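Local coordinates for putative uncharacterized protein SPy0128 (Streptococcus pyogenes serotype M1, PDB 3B2M) that forms the backbone of the pilus as head-to-tail stacked subunits joined by intermolecular isopeptide bonds, serving adhesion to host cells, bacterial aggregation and biofilm formation, at residues Lys18-Lys23 and Thr82-Phe87; Thr40-Pro45 and Thr103-Asp108; Thr118-Gln123 and Val149-Lys154. The protein carries 1 engineered substitution. All coordinates share one frame; numbering follows the deposited sequence.

Interaction 1 (Lys18-Lys23 and Thr82-Phe87); sequences KLTVTK and TAEFDF
Leu19 O is gripped twice from the neighbouring strand: Phe85 N donates a hydrogen bond of 2.7 Å to it, and Glu84 CA adds a CA-H...O contact. Leu19 N answers with a bond to Phe85 O, and Val21 pairs with Ala83 in the same two-way fashion, so Leu19-Phe85 and Val21-Ala83 are the hydrogen-bonded pairs of an antiparallel ladder in the isopeptide-containing domain. The bond from Val21 N to Ala83 O is skewed, its donor standing 40° out of the carbonyl plane. On the inner face, Val21 CG2 lies 3.6 Å from Phe85 CE2, meeting the ring obliquely; it is placed there by a chi1 of 176° that sets CG1 anti to the backbone N and CG2 beside it. Leu19 CB touches the edge of the Phe87 ring at CE2, 4.3 Å away. The other face is polar. The extended Lys18 chain runs between two acids, CD 3.7 Å from Glu84 OE1 and CG 3.6 Å from Asp86 OD1, while Asp86 OD1 is hydrogen-bonded to Ser88. Strand 18-27 continues the sheet into the parallel strand 151-169, and Lys23, covalently linked to Asn155, ties the two together; strands 37-45 and 65-70 pack beneath Val21, Ala83 and Phe85.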
loop_
_atom_site.group_PDB
_atom_site.type_symbol
_atom_site.label_atom_id
_atom_site.label_comp_id
_atom_site.label_asym_id
_atom_site.label_seq_id
_atom_site.Cartn_x
_atom_site.Cartn_y
_atom_site.Cartn_z
ATOM N N LYS A 18 -6.888 -24.854 13.143
ATOM C CA LYS A 18 -6.384 -23.492 12.942
ATOM C C LYS A 18 -6.173 -23.210 11.456
ATOM O O LYS A 18 -5.638 -24.042 10.746
ATOM C CB LYS A 18 -5.074 -23.286 13.711
ATOM C CG LYS A 18 -5.255 -23.114 15.221
ATOM C CD LYS A 18 -3.908 -23.009 15.938
ATOM C CE LYS A 18 -4.049 -22.376 17.326
ATOM N NZ LYS A 18 -2.719 -22.272 18.020
ATOM N N LEU A 19 -6.613 -22.042 10.992
ATOM C CA LEU A 19 -6.476 -21.655 9.582
ATOM C C LEU A 19 -5.657 -20.374 9.450
ATOM O O LEU A 19 -5.992 -19.343 10.032
ATOM C CB LEU A 19 -7.857 -21.456 8.958
ATOM C CG LEU A 19 -8.007 -20.935 7.532
ATOM C CD1 LEU A 19 -7.563 -21.977 6.508
ATOM C CD2 LEU A 19 -9.464 -20.553 7.325
ATOM N N THR A 20 -4.582 -20.454 8.680
ATOM C CA THR A 20 -3.721 -19.310 8.439
ATOM C C THR A 20 -4.284 -18.481 7.292
ATOM O O THR A 20 -4.718 -19.021 6.290
ATOM C CB THR A 20 -2.295 -19.784 8.133
ATOM O OG1 THR A 20 -1.829 -20.572 9.233
ATOM C CG2 THR A 20 -1.340 -18.617 7.937
ATOM N N VAL A 21 -4.314 -17.171 7.472
ATOM C CA VAL A 21 -4.673 -16.249 6.406
ATOM C C VAL A 21 -3.396 -15.484 6.113
ATOM O O VAL A 21 -2.719 -15.019 7.038
ATOM C CB VAL A 21 -5.813 -15.253 6.820
ATOM C CG1 VAL A 21 -6.087 -14.240 5.723
ATOM C CG2 VAL A 21 -7.118 -15.994 7.169
ATOM N N THR A 22 -3.069 -15.365 4.832
ATOM C CA THR A 22 -1.881 -14.663 4.420
ATOM C C THR A 22 -2.202 -13.350 3.699
ATOM O O THR A 22 -3.047 -13.296 2.809
ATOM C CB THR A 22 -0.993 -15.568 3.533
ATOM O OG1 THR A 22 -0.607 -16.734 4.286
ATOM C CG2 THR A 22 0.227 -14.841 3.070
ATOM N N LYS A 23 -1.508 -12.290 4.091
ATOM C CA LYS A 23 -1.602 -11.014 3.398
ATOM C C LYS A 23 -0.358 -10.743 2.606
ATOM O O LYS A 23 0.748 -10.722 3.147
ATOM C CB LYS A 23 -1.805 -9.872 4.390
ATOM C CG LYS A 23 -1.969 -8.507 3.751
ATOM C CD LYS A 23 -3.240 -8.416 2.929
ATOM C CE LYS A 23 -3.221 -7.177 2.082
ATOM N NZ LYS A 23 -4.502 -6.878 1.403
ATOM N N THR A 82 1.075 -12.880 8.278
ATOM C CA THR A 82 0.024 -13.870 8.522
ATOM C C THR A 82 -0.821 -13.582 9.757
ATOM O O THR A 82 -0.350 -13.012 10.750
ATOM C CB THR A 82 0.550 -15.336 8.601
ATOM O OG1 THR A 82 1.487 -15.466 9.681
ATOM C CG2 THR A 82 1.202 -15.772 7.279
ATOM N N ALA A 83 -2.083 -13.975 9.666
ATOM C CA ALA A 83 -2.952 -14.099 10.825
ATOM C C ALA A 83 -3.525 -15.516 10.805
ATOM O O ALA A 83 -3.246 -16.283 9.894
ATOM C CB ALA A 83 -4.058 -13.061 10.769
ATOM N N GLU A 84 -4.338 -15.848 11.797
ATOM C CA GLU A 84 -4.866 -17.192 11.948
ATOM C C GLU A 84 -6.283 -17.142 12.522
ATOM O O GLU A 84 -6.573 -16.291 13.348
ATOM C CB GLU A 84 -3.967 -17.901 12.939
ATOM C CG GLU A 84 -3.840 -19.369 12.786
ATOM C CD GLU A 84 -2.756 -19.889 13.708
ATOM O OE1 GLU A 84 -2.828 -19.584 14.921
ATOM O OE2 GLU A 84 -1.829 -20.585 13.223
ATOM N N PHE A 85 -7.166 -18.034 12.073
ATOM C CA PHE A 85 -8.431 -18.273 12.768
ATOM C C PHE A 85 -8.315 -19.551 13.597
ATOM O O PHE A 85 -7.788 -20.553 13.111
ATOM C CB PHE A 85 -9.585 -18.456 11.778
ATOM C CG PHE A 85 -10.000 -17.196 11.073
ATOM C CD1 PHE A 85 -10.629 -16.168 11.768
ATOM C CD2 PHE A 85 -9.764 -17.044 9.699
ATOM C CE1 PHE A 85 -11.016 -15.008 11.118
ATOM C CE2 PHE A 85 -10.152 -15.878 9.045
ATOM C CZ PHE A 85 -10.788 -14.861 9.760
ATOM N N ASP A 86 -8.823 -19.522 14.832
ATOM C CA ASP A 86 -8.784 -20.697 15.708
ATOM C C ASP A 86 -10.157 -21.365 15.827
ATOM O O ASP A 86 -11.137 -20.740 16.231
ATOM C CB ASP A 86 -8.230 -20.316 17.089
ATOM C CG ASP A 86 -7.903 -21.538 17.968
ATOM O OD1 ASP A 86 -8.041 -22.702 17.514
ATOM O OD2 ASP A 86 -7.499 -21.331 19.133
ATOM N N PHE A 87 -10.218 -22.638 15.463
ATOM C CA PHE A 87 -11.449 -23.422 15.547
ATOM C C PHE A 87 -11.474 -24.426 16.702
ATOM O O PHE A 87 -12.360 -25.278 16.753
ATOM C CB PHE A 87 -11.651 -24.202 14.251
ATOM C CG PHE A 87 -12.047 -23.364 13.090
ATOM C CD1 PHE A 87 -13.390 -23.177 12.790
ATOM C CD2 PHE A 87 -11.078 -22.767 12.278
ATOM C CE1 PHE A 87 -13.763 -22.405 11.707
ATOM C CE2 PHE A 87 -11.443 -21.994 11.199
ATOM C CZ PHE A 87 -12.800 -21.814 10.914
#

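Interaction 2 (Thr40-Pro45 and Thr103-Asp108); sequences TFKIEP and TEEKID
Phe41 lays the edge of its ring along the Glu104 side chain, CE1 coming 3.5 Å from OE2. This is an antiparallel strand pair in the isopeptide-containing beta domain of the pilin, and Phe41-Glu104 is its non-hydrogen-bonded pair, with both side chains directed into the interior. Ring and carboxylate planes are turned 39° from each other. Glu104 reaches inward as an extended chain, CG anti to the backbone N (chi1 175°), and its OE2 is hydrogen-bonded to Lys23 NZ, the nitrogen linked to Asn155. That places the carboxylate at the cross-link whose formation Glu104 autocatalyses; the ring of Phe41 walls one side of it and also meets Phe153. Lys42 N donates to Thr103 O and Thr103 N to Lys42 O, each bond 3.0 Å, and Glu105 N donates to Thr40 O at 2.7 Å.

The opposite face carries charge. Lys42 bends at chi3 (65°), which brings NZ round to Glu105 OE2 in a salt bridge of 2.8 Å, the nitrogen lying nearly along the C-O axis. Glu105 turns to meet it with a bend of its own at chi2. Farther along, Ile107 CD1 stands 3.7 Å from Thr40 OG1. A water joins the strands once more, donating to Lys42 O at 3.2 Å and lying 2.7 Å from Thr103 OG1.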
loop_
_atom_site.group_PDB
_atom_site.type_symbol
_atom_site.label_atom_id
_atom_site.label_comp_id
_atom_site.label_asym_id
_atom_site.label_seq_id
_atom_site.Cartn_x
_atom_site.Cartn_y
_atom_site.Cartn_z
ATOM N N THR A 40 -8.090 -6.373 7.825
ATOM C CA THR A 40 -8.938 -7.186 8.657
ATOM C C THR A 40 -9.592 -8.282 7.850
ATOM O O THR A 40 -10.005 -8.066 6.708
ATOM C CB THR A 40 -10.004 -6.318 9.375
ATOM O OG1 THR A 40 -9.340 -5.223 10.000
ATOM C CG2 THR A 40 -10.714 -7.100 10.450
ATOM N N PHE A 41 -9.692 -9.452 8.472
ATOM C CA PHE A 41 -10.307 -10.612 7.854
ATOM C C PHE A 41 -11.448 -11.105 8.718
ATOM O O PHE A 41 -11.352 -11.120 9.943
ATOM C CB PHE A 41 -9.255 -11.694 7.613
ATOM C CG PHE A 41 -7.987 -11.162 6.981
ATOM C CD1 PHE A 41 -7.998 -10.672 5.672
ATOM C CD2 PHE A 41 -6.798 -11.098 7.707
ATOM C CE1 PHE A 41 -6.847 -10.174 5.078
ATOM C CE2 PHE A 41 -5.631 -10.590 7.121
ATOM C CZ PHE A 41 -5.665 -10.113 5.805
ATOM N N LYS A 42 -12.546 -11.467 8.068
ATOM C CA LYS A 42 -13.725 -11.966 8.757
ATOM C C LYS A 42 -14.065 -13.357 8.257
ATOM O O LYS A 42 -13.870 -13.676 7.058
ATOM C CB LYS A 42 -14.919 -11.028 8.542
ATOM C CG LYS A 42 -16.233 -11.547 9.170
ATOM C CD LYS A 42 -17.448 -10.667 8.853
ATOM C CE LYS A 42 -17.798 -10.668 7.368
ATOM N NZ LYS A 42 -18.692 -9.517 7.043
ATOM N N ILE A 43 -14.553 -14.177 9.190
ATOM C CA ILE A 43 -15.068 -15.509 8.899
ATOM C C ILE A 43 -16.528 -15.613 9.340
ATOM O O ILE A 43 -16.898 -15.197 10.444
ATOM C CB ILE A 43 -14.176 -16.655 9.493
ATOM C CG1 ILE A 43 -14.593 -18.021 8.922
ATOM C CG2 ILE A 43 -14.199 -16.666 11.023
ATOM C CD1 ILE A 43 -13.497 -19.091 8.970
ATOM N N GLU A 44 -17.348 -16.167 8.456
ATOM C CA GLU A 44 -18.786 -16.242 8.664
ATOM C C GLU A 44 -19.304 -17.604 8.252
ATOM O O GLU A 44 -18.799 -18.180 7.292
ATOM C CB GLU A 44 -19.486 -15.200 7.795
ATOM C CG GLU A 44 -19.864 -13.937 8.509
ATOM C CD GLU A 44 -20.785 -13.081 7.653
ATOM O OE1 GLU A 44 -20.701 -13.178 6.399
ATOM O OE2 GLU A 44 -21.604 -12.338 8.244
ATOM N N PRO A 45 -20.309 -18.123 8.976
ATOM C CA PRO A 45 -20.978 -19.313 8.490
ATOM C C PRO A 45 -21.503 -19.049 7.082
ATOM O O PRO A 45 -22.117 -18.009 6.833
ATOM C CB PRO A 45 -22.139 -19.477 9.463
ATOM C CG PRO A 45 -21.707 -18.801 10.694
ATOM C CD PRO A 45 -20.872 -17.656 10.256
ATOM N N THR A 103 -13.499 -13.440 4.053
ATOM C CA THR A 103 -13.338 -12.244 3.235
ATOM C C THR A 103 -12.339 -11.281 3.925
ATOM O O THR A 103 -12.005 -11.466 5.094
ATOM C CB THR A 103 -14.713 -11.567 3.030
ATOM O OG1 THR A 103 -15.343 -11.387 4.306
ATOM C CG2 THR A 103 -15.640 -12.433 2.179
ATOM N N GLU A 104 -11.863 -10.272 3.195
ATOM C CA GLU A 104 -11.112 -9.164 3.783
ATOM C C GLU A 104 -12.048 -7.974 3.944
ATOM O O GLU A 104 -12.770 -7.635 3.023
ATOM C CB GLU A 104 -9.918 -8.792 2.903
ATOM C CG GLU A 104 -9.147 -7.556 3.371
ATOM C CD GLU A 104 -8.005 -7.191 2.462
ATOM O OE1 GLU A 104 -8.202 -6.303 1.627
ATOM O OE2 GLU A 104 -6.905 -7.776 2.577
ATOM N N GLU A 105 -12.050 -7.348 5.112
ATOM C CA GLU A 105 -12.915 -6.200 5.350
ATOM C C GLU A 105 -12.166 -4.937 5.026
ATOM O O GLU A 105 -11.093 -4.700 5.587
ATOM C CB GLU A 105 -13.381 -6.144 6.806
ATOM C CG GLU A 105 -14.430 -7.178 7.178
ATOM C CD GLU A 105 -15.850 -6.615 7.291
ATOM O OE1 GLU A 105 -16.025 -5.421 7.661
ATOM O OE2 GLU A 105 -16.802 -7.390 7.035
ATOM N N LYS A 106 -12.717 -4.141 4.107
ATOM C CA LYS A 106 -12.172 -2.805 3.807
ATOM C C LYS A 106 -12.964 -1.726 4.550
ATOM O O LYS A 106 -13.865 -1.079 4.004
ATOM C CB LYS A 106 -12.056 -2.521 2.295
ATOM C CG LYS A 106 -13.218 -2.960 1.402
ATOM C CD LYS A 106 -13.120 -2.239 0.050
ATOM C CE LYS A 106 -13.655 -3.088 -1.110
ATOM N NZ LYS A 106 -12.948 -2.766 -2.407
ATOM N N ILE A 107 -12.614 -1.563 5.820
ATOM C CA ILE A 107 -13.342 -0.682 6.729
ATOM C C ILE A 107 -12.734 0.725 6.735
ATOM O O ILE A 107 -13.433 1.720 6.497
ATOM C CB ILE A 107 -13.415 -1.298 8.172
ATOM C CG1 ILE A 107 -12.062 -1.945 8.562
ATOM C CG2 ILE A 107 -14.559 -2.320 8.231
ATOM C CD1 ILE A 107 -12.019 -2.653 9.922
ATOM N N ASP A 108 -11.435 0.788 7.014
ATOM C CA ASP A 108 -10.667 2.019 6.957
ATOM C C ASP A 108 -9.839 1.942 5.692
ATOM O O ASP A 108 -8.811 1.273 5.687
ATOM C CB ASP A 108 -9.735 2.123 8.177
ATOM C CG ASP A 108 -10.400 2.776 9.382
ATOM O OD1 ASP A 108 -11.074 3.822 9.208
ATOM O OD2 ASP A 108 -10.228 2.252 10.507
HETATM O O HOH W 1 -16.581 -13.506 5.448
#

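Interaction 3 (Thr118-Gln123 and Val149-Lys154); sequences TSYTVQ and VPIQFK
Strands 120-123 and 151-154 run nearly antiparallel, at 164°, but their axes stay 9.4 Å apart, so side chains rather than a backbone ladder bridge the gap between two sheets of the domain. Tyr120 does most of the bridging. With CG anti to its carbonyl carbon (chi1 -69°), the ring extends across to the facing strand, where OH donates a 2.7 Å hydrogen bond to Gln152 O, in the carbonyl plane and on a lone pair. The phenol is thereby pinned at its far end. Ile151 covers one ring face: CG1 makes a CH-pi contact 3.9 Å from the centroid. In the ring plane, Val149 CG2 abuts CE2 at 3.6 Å.

Tyr120 also turns its edge to the face of Phe153 in a T-shaped stack, centroids 5.5 Å apart and planes at 82°. The edge of Phe153 in turn meets a backbone oxygen, Thr118 O lying 3.3 Å from CE1 in the ring plane. Alongside, Val122 CG2 packs on Ile151 CD1 at 3.7 Å, the two side chains crossing at about a right angle. This is hydrophobic-core packing of a beta sandwich. On one side strand 120-129 is bonded to strands 96-105 and 134-143; on the other, strand 151-169 pairs with strand 18-27, whose Leu19 touches both Val122 and Ile151, while Phe153 reaches across to Glu104.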
loop_
_atom_site.group_PDB
_atom_site.type_symbol
_atom_site.label_atom_id
_atom_site.label_comp_id
_atom_site.label_asym_id
_atom_site.label_seq_id
_atom_site.Cartn_x
_atom_site.Cartn_y
_atom_site.Cartn_z
ATOM N N THR A 118 -11.724 -10.958 -3.044
ATOM C CA THR A 118 -11.906 -12.398 -3.028
ATOM C C THR A 118 -12.730 -12.865 -1.832
ATOM O O THR A 118 -12.592 -12.372 -0.699
ATOM C CB THR A 118 -10.553 -13.142 -2.996
ATOM O OG1 THR A 118 -9.744 -12.723 -4.100
ATOM C CG2 THR A 118 -10.774 -14.655 -3.094
ATOM N N SER A 119 -13.589 -13.831 -2.111
ATOM C CA SER A 119 -14.298 -14.549 -1.085
ATOM C C SER A 119 -13.918 -16.033 -1.141
ATOM O O SER A 119 -14.195 -16.709 -2.138
ATOM C CB SER A 119 -15.801 -14.373 -1.274
ATOM O OG SER A 119 -16.476 -15.144 -0.315
ATOM N N TYR A 120 -13.272 -16.522 -0.085
ATOM C CA TYR A 120 -12.970 -17.944 0.043
ATOM C C TYR A 120 -14.084 -18.691 0.778
ATOM O O TYR A 120 -14.643 -18.205 1.781
ATOM C CB TYR A 120 -11.658 -18.176 0.806
ATOM C CG TYR A 120 -10.390 -17.765 0.092
ATOM C CD1 TYR A 120 -9.932 -16.446 0.159
ATOM C CD2 TYR A 120 -9.617 -18.703 -0.603
ATOM C CE1 TYR A 120 -8.765 -16.058 -0.480
ATOM C CE2 TYR A 120 -8.429 -18.327 -1.246
ATOM C CZ TYR A 120 -8.017 -17.008 -1.180
ATOM O OH TYR A 120 -6.852 -16.629 -1.803
ATOM N N THR A 121 -14.410 -19.863 0.247
ATOM C CA THR A 121 -15.220 -20.842 0.927
ATOM C C THR A 121 -14.239 -21.731 1.680
ATOM O O THR A 121 -13.200 -22.166 1.137
ATOM C CB THR A 121 -16.034 -21.697 -0.079
ATOM O OG1 THR A 121 -16.815 -20.850 -0.938
ATOM C CG2 THR A 121 -16.962 -22.699 0.652
ATOM N N VAL A 122 -14.546 -21.967 2.940
ATOM C CA VAL A 122 -13.721 -22.793 3.797
ATOM C C VAL A 122 -14.560 -23.966 4.328
ATOM O O VAL A 122 -15.633 -23.746 4.897
ATOM C CB VAL A 122 -13.155 -21.956 4.955
ATOM C CG1 VAL A 122 -12.674 -22.839 6.079
ATOM C CG2 VAL A 122 -12.027 -21.040 4.466
ATOM N N GLN A 123 -14.078 -25.192 4.110
ATOM C CA GLN A 123 -14.679 -26.399 4.667
ATOM C C GLN A 123 -13.886 -26.830 5.891
ATOM O O GLN A 123 -12.695 -27.114 5.796
ATOM C CB GLN A 123 -14.694 -27.543 3.645
ATOM C CG GLN A 123 -15.577 -27.341 2.417
ATOM C CD GLN A 123 -15.331 -28.420 1.357
ATOM O OE1 GLN A 123 -14.686 -29.431 1.630
ATOM N NE2 GLN A 123 -15.841 -28.205 0.143
ATOM N N VAL A 149 -6.612 -23.998 -2.265
ATOM C CA VAL A 149 -5.472 -23.084 -2.211
ATOM C C VAL A 149 -5.318 -22.522 -0.796
ATOM O O VAL A 149 -6.311 -22.438 -0.051
ATOM C CB VAL A 149 -5.639 -21.880 -3.207
ATOM C CG1 VAL A 149 -5.451 -22.327 -4.672
ATOM C CG2 VAL A 149 -7.001 -21.171 -3.008
ATOM N N PRO A 150 -4.079 -22.125 -0.421
ATOM C CA PRO A 150 -3.924 -21.414 0.854
ATOM C C PRO A 150 -4.723 -20.122 0.783
ATOM O O PRO A 150 -4.883 -19.562 -0.290
ATOM C CB PRO A 150 -2.426 -21.100 0.916
ATOM C CG PRO A 150 -1.771 -22.072 -0.043
ATOM C CD PRO A 150 -2.790 -22.328 -1.117
ATOM N N ILE A 151 -5.267 -19.671 1.899
ATOM C CA ILE A 151 -6.001 -18.424 1.875
ATOM C C ILE A 151 -5.027 -17.245 1.917
ATOM O O ILE A 151 -4.378 -16.989 2.943
ATOM C CB ILE A 151 -7.042 -18.342 2.997
ATOM C CG1 ILE A 151 -8.148 -19.347 2.692
ATOM C CG2 ILE A 151 -7.619 -16.953 3.067
ATOM C CD1 ILE A 151 -8.500 -20.174 3.830
ATOM N N GLN A 152 -4.931 -16.572 0.773
ATOM C CA GLN A 152 -4.094 -15.391 0.630
ATOM C C GLN A 152 -4.915 -14.235 0.062
ATOM O O GLN A 152 -5.725 -14.419 -0.867
ATOM C CB GLN A 152 -2.877 -15.680 -0.273
ATOM C CG GLN A 152 -1.999 -16.843 0.193
ATOM C CD GLN A 152 -0.687 -16.950 -0.576
ATOM O OE1 GLN A 152 0.157 -16.037 -0.536
ATOM N NE2 GLN A 152 -0.502 -18.075 -1.281
ATOM N N PHE A 153 -4.724 -13.054 0.634
ATOM C CA PHE A 153 -5.308 -11.836 0.089
ATOM C C PHE A 153 -4.186 -10.926 -0.390
ATOM O O PHE A 153 -3.146 -10.779 0.275
ATOM C CB PHE A 153 -6.161 -11.095 1.107
ATOM C CG PHE A 153 -7.436 -11.813 1.472
ATOM C CD1 PHE A 153 -8.580 -11.669 0.695
ATOM C CD2 PHE A 153 -7.493 -12.615 2.603
ATOM C CE1 PHE A 153 -9.741 -12.311 1.024
ATOM C CE2 PHE A 153 -8.671 -13.249 2.959
ATOM C CZ PHE A 153 -9.799 -13.101 2.163
ATOM N N LYS A 154 -4.432 -10.307 -1.537
ATOM C CA LYS A 154 -3.418 -9.545 -2.251
ATOM C C LYS A 154 -3.938 -8.141 -2.455
ATOM O O LYS A 154 -4.862 -7.901 -3.253
ATOM C CB LYS A 154 -3.075 -10.205 -3.593
ATOM C CG LYS A 154 -1.922 -9.514 -4.333
ATOM C CD LYS A 154 -1.416 -10.312 -5.539
ATOM C CE LYS A 154 -2.425 -10.401 -6.690
ATOM N NZ LYS A 154 -1.753 -10.881 -7.956
#

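In the fold
All three contacts belong to the N-terminal isopeptide domain and are partly buried. Interaction 1 has the most exposed residues, five of the eleven that touch; interaction 3 relies mostly on buried aromatic and aliphatic side chains between the sheets. Interactions 1 and 2 pair neighbouring strands within separate sheets, both with charged outer faces, but inward interaction 1 is apolar whereas interaction 2 sets a carboxylate beside an aromatic ring. Thr22 backbone bonds join interaction 1 to interaction 3, and strands 96-105 and 120-129 join interaction 2 to it. Ile43 of interaction 2 packs on Phe85 and Phe87 at one end of the shared core; the cross-link site lies at the other, near Phe41 and Phe153.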